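Local structure of CBS domain protein (Shewanella oneidensis, 3LHH) at residues L57-P62 / V80-V85; N117-S122 / V140-E145. The protein binds adenosine monophosphate through this paired CBS-domain fragment of a longer membrane protein, which as a whole is probably a flavin-nucleotide-binding member of the CorC family. All coordinates share one frame; numbering follows the deposited sequence.

In the fold
Contacts 1 and 2 close the same kind of unit, a parallel strand pair bridged by a helix, once in each CBS range: strands 57-58 and 77-81 joined through helix 63-71, then strands 117-120 and 139-143 joined through helix 125-135. Their centres lie about 20 Å apart. Both are partly buried; contact 1 runs from buried strand residues to exposed loop asparagines, whereas contact 2 mixes buried valines and Phe141 with the exposed Phe118 and Pro120. In contact 1 the strand pairing is short, and Asp58 carries the join into the loops. Contact 2 has a longer ladder and chiefly aromatic and aliphatic side chains. The side chains of Leu57 and Phe141 each lie about 8 Å from bound AMP.

Contact 1 (L57-P62 / V80-V85); sequences LDLNLP and VCRNNV
The beta-alpha-beta unit of the first CBS range closes here, where Leu57 and Asp58 pair in parallel with Val80 and Cys81. Two backbone bonds make the ladder: Cys81 N gives to Leu57 O at 2.9 Å, and Leu59 N returns one to Cys81 O. Beyond it both chains turn into loops, and the carboxylate of Asp58 takes over. Its CG stands anti to the backbone N (chi1 -171°), and OD1 accepts two amides from opposite faces of the carboxylate plane. Asn60 N reaches Asp58 OD1 at 2.7 Å on the anti side and makes an Asx turn inside a type I turn from Asp58 to Leu61; Asn83 N reaches the same OD1 at 3.0 Å from above the plane, 39° out of it. One oxygen of the buried Asp58 thus ties the turn leading to helix 63-71 to the loop that follows strand 77-81, the helix being the crossover between the two parallel strands. Asp58 O also accepts from Asn66 of that helix. Leu59 packs crosswise on Val80, CG to CG1 at a tight 3.4 Å. In the modelled conformer of Arg82, one of two, Leu59 CD1 sits over the centre of the guanidinium, a contact doubtful in detail. On the face of the sheet that carries Leu57 and Val80, Leu57 CB lies 4.2 Å from Val80 CG2, and both side chains also touch Ile92 of the adjoining strand.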
ATOM      1  N   LEU A  57       4.953   3.970  -6.043  1.00 31.38           N
ATOM      2  CA  LEU A  57       5.545   5.221  -6.505  1.00 34.74           C
ATOM      3  C   LEU A  57       6.921   5.464  -5.863  1.00 34.21           C
ATOM      4  O   LEU A  57       7.167   5.049  -4.733  1.00 34.05           O
ATOM      5  CB  LEU A  57       4.601   6.382  -6.217  1.00 35.12           C
ATOM      6  CG  LEU A  57       3.159   6.211  -6.719  1.00 29.73           C
ATOM      7  CD1 LEU A  57       2.390   7.505  -6.537  1.00 24.79           C
ATOM      8  CD2 LEU A  57       3.123   5.781  -8.160  1.00 32.16           C
ATOM      9  N   ASP A  58       7.820   6.118  -6.593  1.00 37.19           N
ATOM     10  CA  ASP A  58       9.195   6.329  -6.124  1.00 38.27           C
ATOM     11  C   ASP A  58       9.451   7.824  -6.000  1.00 36.52           C
ATOM     12  O   ASP A  58       9.410   8.576  -6.976  1.00 35.61           O
ATOM     13  CB  ASP A  58      10.203   5.665  -7.076  1.00 43.28           C
ATOM     14  CG  ASP A  58      11.649   5.643  -6.532  1.00 44.98           C
ATOM     15  OD1 ASP A  58      12.041   6.522  -5.729  1.00 39.64           O
ATOM     16  OD2 ASP A  58      12.409   4.733  -6.941  1.00 42.86           O
ATOM     17  N   LEU A  59       9.673   8.253  -4.773  1.00 32.73           N
ATOM     18  CA  LEU A  59       9.945   9.646  -4.491  1.00 37.97           C
ATOM     19  C   LEU A  59      11.236  10.117  -5.133  1.00 34.51           C
ATOM     20  O   LEU A  59      11.449  11.317  -5.252  1.00 33.15           O
ATOM     21  CB  LEU A  59      10.051   9.861  -2.982  1.00 40.37           C
ATOM     22  CG  LEU A  59       8.737   9.835  -2.233  1.00 48.69           C
ATOM     23  CD1 LEU A  59       8.991  10.071  -0.757  1.00 56.01           C
ATOM     24  CD2 LEU A  59       7.806  10.896  -2.810  1.00 54.92           C
ATOM     25  N   ASN A  60      12.118   9.185  -5.500  1.00 35.86           N
ATOM     26  CA  ASN A  60      13.367   9.557  -6.183  1.00 40.69           C
ATOM     27  C   ASN A  60      13.216   9.687  -7.703  1.00 43.97           C
ATOM     28  O   ASN A  60      14.182  10.034  -8.400  1.00 43.32           O
ATOM     29  CB  ASN A  60      14.519   8.599  -5.838  1.00 41.60           C
ATOM     30  CG  ASN A  60      15.023   8.774  -4.386  1.00 51.39           C
ATOM     31  OD1 ASN A  60      15.522   7.829  -3.772  1.00 47.83           O
ATOM     32  ND2 ASN A  60      14.881   9.979  -3.845  1.00 43.75           N
ATOM     33  N   LEU A  61      12.010   9.401  -8.202  1.00 38.41           N
ATOM     34  CA  LEU A  61      11.681   9.558  -9.616  1.00 37.96           C
ATOM     35  C   LEU A  61      10.967  10.875  -9.844  1.00 36.60           C
ATOM     36  O   LEU A  61      10.409  11.436  -8.906  1.00 37.01           O
ATOM     37  CB  LEU A  61      10.798   8.418 -10.116  1.00 31.73           C
ATOM     38  CG  LEU A  61      11.416   7.031 -10.159  1.00 40.31           C
ATOM     39  CD1 LEU A  61      10.425   6.064 -10.801  1.00 31.57           C
ATOM     40  CD2 LEU A  61      12.759   7.064 -10.929  1.00 44.97           C
ATOM     41  N   PRO A  62      10.973  11.366 -11.101  1.00 40.39           N
ATOM     42  CA  PRO A  62      10.284  12.612 -11.456  1.00 35.74           C
ATOM     43  C   PRO A  62       8.768  12.497 -11.206  1.00 39.94           C
ATOM     44  O   PRO A  62       8.205  11.410 -11.365  1.00 39.88           O
ATOM     45  CB  PRO A  62      10.547  12.747 -12.973  1.00 34.41           C
ATOM     46  CG  PRO A  62      11.568  11.750 -13.305  1.00 38.87           C
ATOM     47  CD  PRO A  62      11.511  10.676 -12.288  1.00 38.58           C
ATOM     48  N   VAL A  80       4.456   4.188  -1.374  1.00 37.15           N
ATOM     49  CA  VAL A  80       5.462   5.120  -1.857  1.00 35.55           C
ATOM     50  C   VAL A  80       6.772   4.834  -1.166  1.00 38.35           C
ATOM     51  O   VAL A  80       6.845   4.779   0.067  1.00 33.25           O
ATOM     52  CB  VAL A  80       5.111   6.572  -1.504  1.00 35.71           C
ATOM     53  CG1 VAL A  80       6.220   7.500  -1.976  1.00 32.74           C
ATOM     54  CG2 VAL A  80       3.782   6.957  -2.110  1.00 40.74           C
ATOM     55  N   CYS A  81       7.821   4.691  -1.951  1.00 35.09           N
ATOM     56  CA  CYS A  81       9.095   4.364  -1.373  1.00 39.13           C
ATOM     57  C   CYS A  81      10.182   5.272  -1.934  1.00 41.56           C
ATOM     58  O   CYS A  81       9.898   6.238  -2.659  1.00 38.31           O
ATOM     59  CB  CYS A  81       9.409   2.901  -1.660  1.00 34.70           C
ATOM     60  SG  CYS A  81       9.740   2.628  -3.396  1.00 51.97           S
ATOM     61  N   ARG A  82      11.423   4.973  -1.561  1.00 43.88           N
ATOM     62  CA  ARG A  82      12.574   5.651  -2.137  0.50 43.01           C
ATOM     63  C   ARG A  82      13.479   4.616  -2.751  1.00 37.68           C
ATOM     64  O   ARG A  82      13.941   3.705  -2.072  1.00 43.19           O
ATOM     65  CB  ARG A  82      13.328   6.455  -1.087  0.50 45.82           C
ATOM     66  CG  ARG A  82      12.622   7.721  -0.672  0.50 48.63           C
ATOM     67  CD  ARG A  82      13.580   8.671   0.009  0.50 52.34           C
ATOM     68  NE  ARG A  82      12.874   9.628   0.854  0.50 56.70           N
ATOM     69  CZ  ARG A  82      12.513  10.845   0.470  0.50 53.12           C
ATOM     70  NH1 ARG A  82      12.793  11.270  -0.757  0.50 48.97           N
ATOM     71  NH2 ARG A  82      11.874  11.637   1.322  0.50 52.49           N
ATOM     72  N   ASN A  83      13.705   4.755  -4.050  1.00 42.66           N
ATOM     73  CA  ASN A  83      14.561   3.841  -4.806  1.00 48.05           C
ATOM     74  C   ASN A  83      13.967   2.448  -4.943  1.00 45.02           C
ATOM     75  O   ASN A  83      13.875   1.910  -6.040  1.00 48.15           O
ATOM     76  CB  ASN A  83      15.967   3.755  -4.187  1.00 49.58           C
ATOM     77  CG  ASN A  83      16.606   5.115  -4.005  1.00 54.00           C
ATOM     78  OD1 ASN A  83      17.143   5.427  -2.940  1.00 57.53           O
ATOM     79  ND2 ASN A  83      16.530   5.941  -5.037  1.00 49.13           N
ATOM     80  N   ASN A  84      13.563   1.858  -3.828  1.00 43.95           N
ATOM     81  CA  ASN A  84      12.987   0.526  -3.875  1.00 43.30           C
ATOM     82  C   ASN A  84      12.024   0.306  -2.732  1.00 38.91           C
ATOM     83  O   ASN A  84      11.968   1.078  -1.780  1.00 39.51           O
ATOM     84  CB  ASN A  84      14.075  -0.564  -3.880  1.00 42.05           C
ATOM     85  CG  ASN A  84      14.892  -0.582  -2.592  1.00 53.35           C
ATOM     86  OD1 ASN A  84      14.423  -1.041  -1.550  1.00 54.15           O
ATOM     87  ND2 ASN A  84      16.125  -0.084  -2.664  1.00 51.16           N
ATOM     88  N   VAL A  85      11.292  -0.786  -2.838  1.00 33.75           N
ATOM     89  CA  VAL A  85      10.187  -1.098  -1.963  1.00 42.81           C
ATOM     90  C   VAL A  85      10.639  -1.411  -0.527  1.00 49.77           C
ATOM     91  O   VAL A  85       9.841  -1.372   0.407  1.00 50.73           O
ATOM     92  CB  VAL A  85       9.375  -2.242  -2.606  1.00 48.37           C
ATOM     93  CG1 VAL A  85       9.667  -3.566  -1.943  1.00 43.75           C
ATOM     94  CG2 VAL A  85       7.904  -1.916  -2.610  1.00 56.79           C
TER

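Contact 2 (N117-S122 / V140-E145); sequences NFVPNS and VFVVDE
Phe118 and Phe141 share one face of the parallel strand pair that closes the beta-alpha-beta unit of the second CBS range, their rings oblique, with planes 43° apart and centroids 5.5 Å apart. Phe141 CD2 sits over one face of the Phe118 ring, offset toward the rim, while Phe118 CD2 reaches both Phe141 CB and Val143 CG1 at 3.7 Å. Phe118 and Val143 cross at about a right angle. Val119 and Val142 meet on the reverse face, CG2 to CG2 at 3.9 Å. The backbone ladder beneath runs from Phe141 N to Asn117 O (2.9 Å) through to Asn121 N on Val143 O (2.8 Å), the latter more bent, at 137°. Past the strand, Asn121 holds CG between its backbone N and carbonyl carbon (chi1 73°); CB packs on Val142 CG1 at 3.7 Å, and the amide crosses Asp144 obliquely, ND2 of Asn121 3.8 Å from Asp144 CB. An alanine at Asn121 would probably leave Asp144 CA and CB without the amide's cover, opening a gap there. The crossover helix 125-135 covers the Val119 and Val140 side through His131, strand 149-154 continues the sheet beyond Val140 and Val142, and Met88 of strand 88-93 touches both phenylalanines.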
ATOM      1  N   ASN A 117       1.330   1.336   8.048  1.00 51.87           N
ATOM      2  CA  ASN A 117       1.647   0.427   9.140  1.00 55.80           C
ATOM      3  C   ASN A 117       2.258  -0.873   8.668  1.00 49.60           C
ATOM      4  O   ASN A 117       1.885  -1.410   7.634  1.00 47.15           O
ATOM      5  CB  ASN A 117       0.424   0.170  10.017  1.00 64.64           C
ATOM      6  CG  ASN A 117       0.088   1.357  10.880  1.00 71.82           C
ATOM      7  OD1 ASN A 117       0.953   2.190  11.172  1.00 72.11           O
ATOM      8  ND2 ASN A 117      -1.171   1.458  11.285  1.00 73.87           N
ATOM      9  N   PHE A 118       3.220  -1.359   9.431  1.00 45.64           N
ATOM     10  CA  PHE A 118       3.845  -2.640   9.174  1.00 49.76           C
ATOM     11  C   PHE A 118       3.365  -3.660  10.198  1.00 55.39           C
ATOM     12  O   PHE A 118       3.112  -3.317  11.346  1.00 54.70           O
ATOM     13  CB  PHE A 118       5.356  -2.505   9.276  1.00 48.48           C
ATOM     14  CG  PHE A 118       5.955  -1.647   8.205  1.00 54.40           C
ATOM     15  CD1 PHE A 118       5.998  -0.269   8.347  1.00 58.84           C
ATOM     16  CD2 PHE A 118       6.489  -2.221   7.062  1.00 50.17           C
ATOM     17  CE1 PHE A 118       6.558   0.526   7.367  1.00 62.86           C
ATOM     18  CE2 PHE A 118       7.063  -1.438   6.074  1.00 56.77           C
ATOM     19  CZ  PHE A 118       7.092  -0.057   6.222  1.00 63.78           C
ATOM     20  N   VAL A 119       3.246  -4.912   9.775  1.00 51.43           N
ATOM     21  CA  VAL A 119       2.937  -5.995  10.686  1.00 50.75           C
ATOM     22  C   VAL A 119       3.796  -7.213  10.374  1.00 51.71           C
ATOM     23  O   VAL A 119       4.204  -7.407   9.230  1.00 55.75           O
ATOM     24  CB  VAL A 119       1.470  -6.375  10.593  1.00 51.97           C
ATOM     25  CG1 VAL A 119       0.601  -5.186  10.995  1.00 45.52           C
ATOM     26  CG2 VAL A 119       1.147  -6.861   9.186  1.00 46.10           C
ATOM     27  N   PRO A 120       4.078  -8.040  11.394  1.00 49.16           N
ATOM     28  CA  PRO A 120       4.879  -9.245  11.173  1.00 49.71           C
ATOM     29  C   PRO A 120       4.091 -10.267  10.379  1.00 48.55           C
ATOM     30  O   PRO A 120       2.867 -10.337  10.505  1.00 48.73           O
ATOM     31  CB  PRO A 120       5.095  -9.799  12.594  1.00 59.84           C
ATOM     32  CG  PRO A 120       4.481  -8.802  13.541  1.00 57.12           C
ATOM     33  CD  PRO A 120       3.532  -7.974  12.760  1.00 46.00           C
ATOM     34  N   ASN A 121       4.780 -11.078   9.589  1.00 50.44           N
ATOM     35  CA  ASN A 121       4.127 -12.163   8.870  1.00 51.25           C
ATOM     36  C   ASN A 121       3.696 -13.298   9.801  1.00 59.80           C
ATOM     37  O   ASN A 121       3.158 -14.314   9.353  1.00 63.70           O
ATOM     38  CB  ASN A 121       5.026 -12.695   7.749  1.00 58.49           C
ATOM     39  CG  ASN A 121       6.202 -13.529   8.262  1.00 73.11           C
ATOM     40  OD1 ASN A 121       6.512 -13.546   9.455  1.00 79.65           O
ATOM     41  ND2 ASN A 121       6.870 -14.222   7.339  1.00 76.60           N
ATOM     42  N   SER A 122       3.929 -13.115  11.099  1.00 60.11           N
ATOM     43  CA  SER A 122       3.570 -14.116  12.102  1.00 59.38           C
ATOM     44  C   SER A 122       2.182 -13.851  12.720  1.00 60.43           C
ATOM     45  O   SER A 122       1.739 -14.558  13.631  1.00 56.41           O
ATOM     46  CB  SER A 122       4.638 -14.162  13.200  1.00 60.70           C
ATOM     47  OG  SER A 122       4.492 -13.070  14.097  1.00 64.35           O
ATOM     48  N   VAL A 140      -2.020  -2.539   4.724  1.00 41.74           N
ATOM     49  CA  VAL A 140      -0.922  -2.751   5.675  0.50 41.14           C
ATOM     50  C   VAL A 140       0.212  -3.507   4.995  1.00 41.49           C
ATOM     51  O   VAL A 140      -0.020  -4.329   4.096  1.00 41.04           O
ATOM     52  CB  VAL A 140      -1.350  -3.542   6.936  0.50 44.27           C
ATOM     53  CG1 VAL A 140      -2.462  -2.822   7.696  0.50 35.63           C
ATOM     54  CG2 VAL A 140      -1.771  -4.950   6.557  0.50 48.71           C
ATOM     55  N   PHE A 141       1.440  -3.217   5.413  1.00 39.04           N
ATOM     56  CA  PHE A 141       2.616  -3.893   4.885  1.00 37.74           C
ATOM     57  C   PHE A 141       3.047  -5.030   5.804  1.00 45.56           C
ATOM     58  O   PHE A 141       3.036  -4.901   7.027  1.00 48.77           O
ATOM     59  CB  PHE A 141       3.762  -2.903   4.691  1.00 34.33           C
ATOM     60  CG  PHE A 141       3.451  -1.803   3.711  1.00 50.52           C
ATOM     61  CD1 PHE A 141       3.092  -2.099   2.401  1.00 44.22           C
ATOM     62  CD2 PHE A 141       3.523  -0.474   4.092  1.00 58.38           C
ATOM     63  CE1 PHE A 141       2.798  -1.083   1.501  1.00 50.64           C
ATOM     64  CE2 PHE A 141       3.242   0.544   3.188  1.00 58.74           C
ATOM     65  CZ  PHE A 141       2.873   0.241   1.900  1.00 54.01           C
ATOM     66  N   VAL A 142       3.441  -6.139   5.199  1.00 43.49           N
ATOM     67  CA  VAL A 142       3.842  -7.318   5.935  1.00 43.98           C
ATOM     68  C   VAL A 142       5.337  -7.593   5.763  1.00 48.41           C
ATOM     69  O   VAL A 142       5.843  -7.606   4.640  1.00 49.34           O
ATOM     70  CB  VAL A 142       3.044  -8.531   5.452  1.00 41.42           C
ATOM     71  CG1 VAL A 142       3.423  -9.768   6.256  1.00 48.11           C
ATOM     72  CG2 VAL A 142       1.541  -8.248   5.563  1.00 38.06           C
ATOM     73  N   VAL A 143       6.038  -7.801   6.878  1.00 46.37           N
ATOM     74  CA  VAL A 143       7.475  -8.085   6.847  1.00 54.75           C
ATOM     75  C   VAL A 143       7.762  -9.468   7.423  1.00 56.54           C
ATOM     76  O   VAL A 143       6.978  -9.977   8.224  1.00 60.43           O
ATOM     77  CB  VAL A 143       8.293  -7.047   7.660  1.00 48.92           C
ATOM     78  CG1 VAL A 143       7.962  -5.637   7.195  1.00 49.42           C
ATOM     79  CG2 VAL A 143       8.010  -7.200   9.161  1.00 52.11           C
ATOM     80  N   ASP A 144       8.878 -10.072   7.014  1.00 53.82           N
ATOM     81  CA  ASP A 144       9.317 -11.341   7.604  1.00 54.97           C
ATOM     82  C   ASP A 144      10.178 -11.102   8.844  1.00 63.58           C
ATOM     83  O   ASP A 144      10.255  -9.981   9.355  1.00 62.38           O
ATOM     84  CB  ASP A 144      10.034 -12.243   6.579  1.00 58.23           C
ATOM     85  CG  ASP A 144      11.296 -11.600   5.983  1.00 63.72           C
ATOM     86  OD1 ASP A 144      11.899 -10.701   6.620  1.00 56.30           O
ATOM     87  OD2 ASP A 144      11.688 -12.011   4.867  1.00 66.47           O
ATOM     88  N   GLU A 145      10.823 -12.159   9.329  1.00 76.75           N
ATOM     89  CA  GLU A 145      11.619 -12.072  10.553  1.00 83.59           C
ATOM     90  C   GLU A 145      12.896 -11.233  10.399  1.00 75.36           C
ATOM     91  O   GLU A 145      13.440 -10.759  11.391  1.00 74.74           O
ATOM     92  CB  GLU A 145      11.946 -13.470  11.096  1.00 95.33           C
ATOM     93  CG  GLU A 145      11.157 -14.595  10.443  1.00100.06           C
ATOM     94  CD  GLU A 145      11.568 -14.822   8.997  1.00105.14           C
ATOM     95  OE1 GLU A 145      10.668 -14.912   8.132  1.00108.44           O
ATOM     96  OE2 GLU A 145      12.790 -14.894   8.722  1.00100.89           O
TER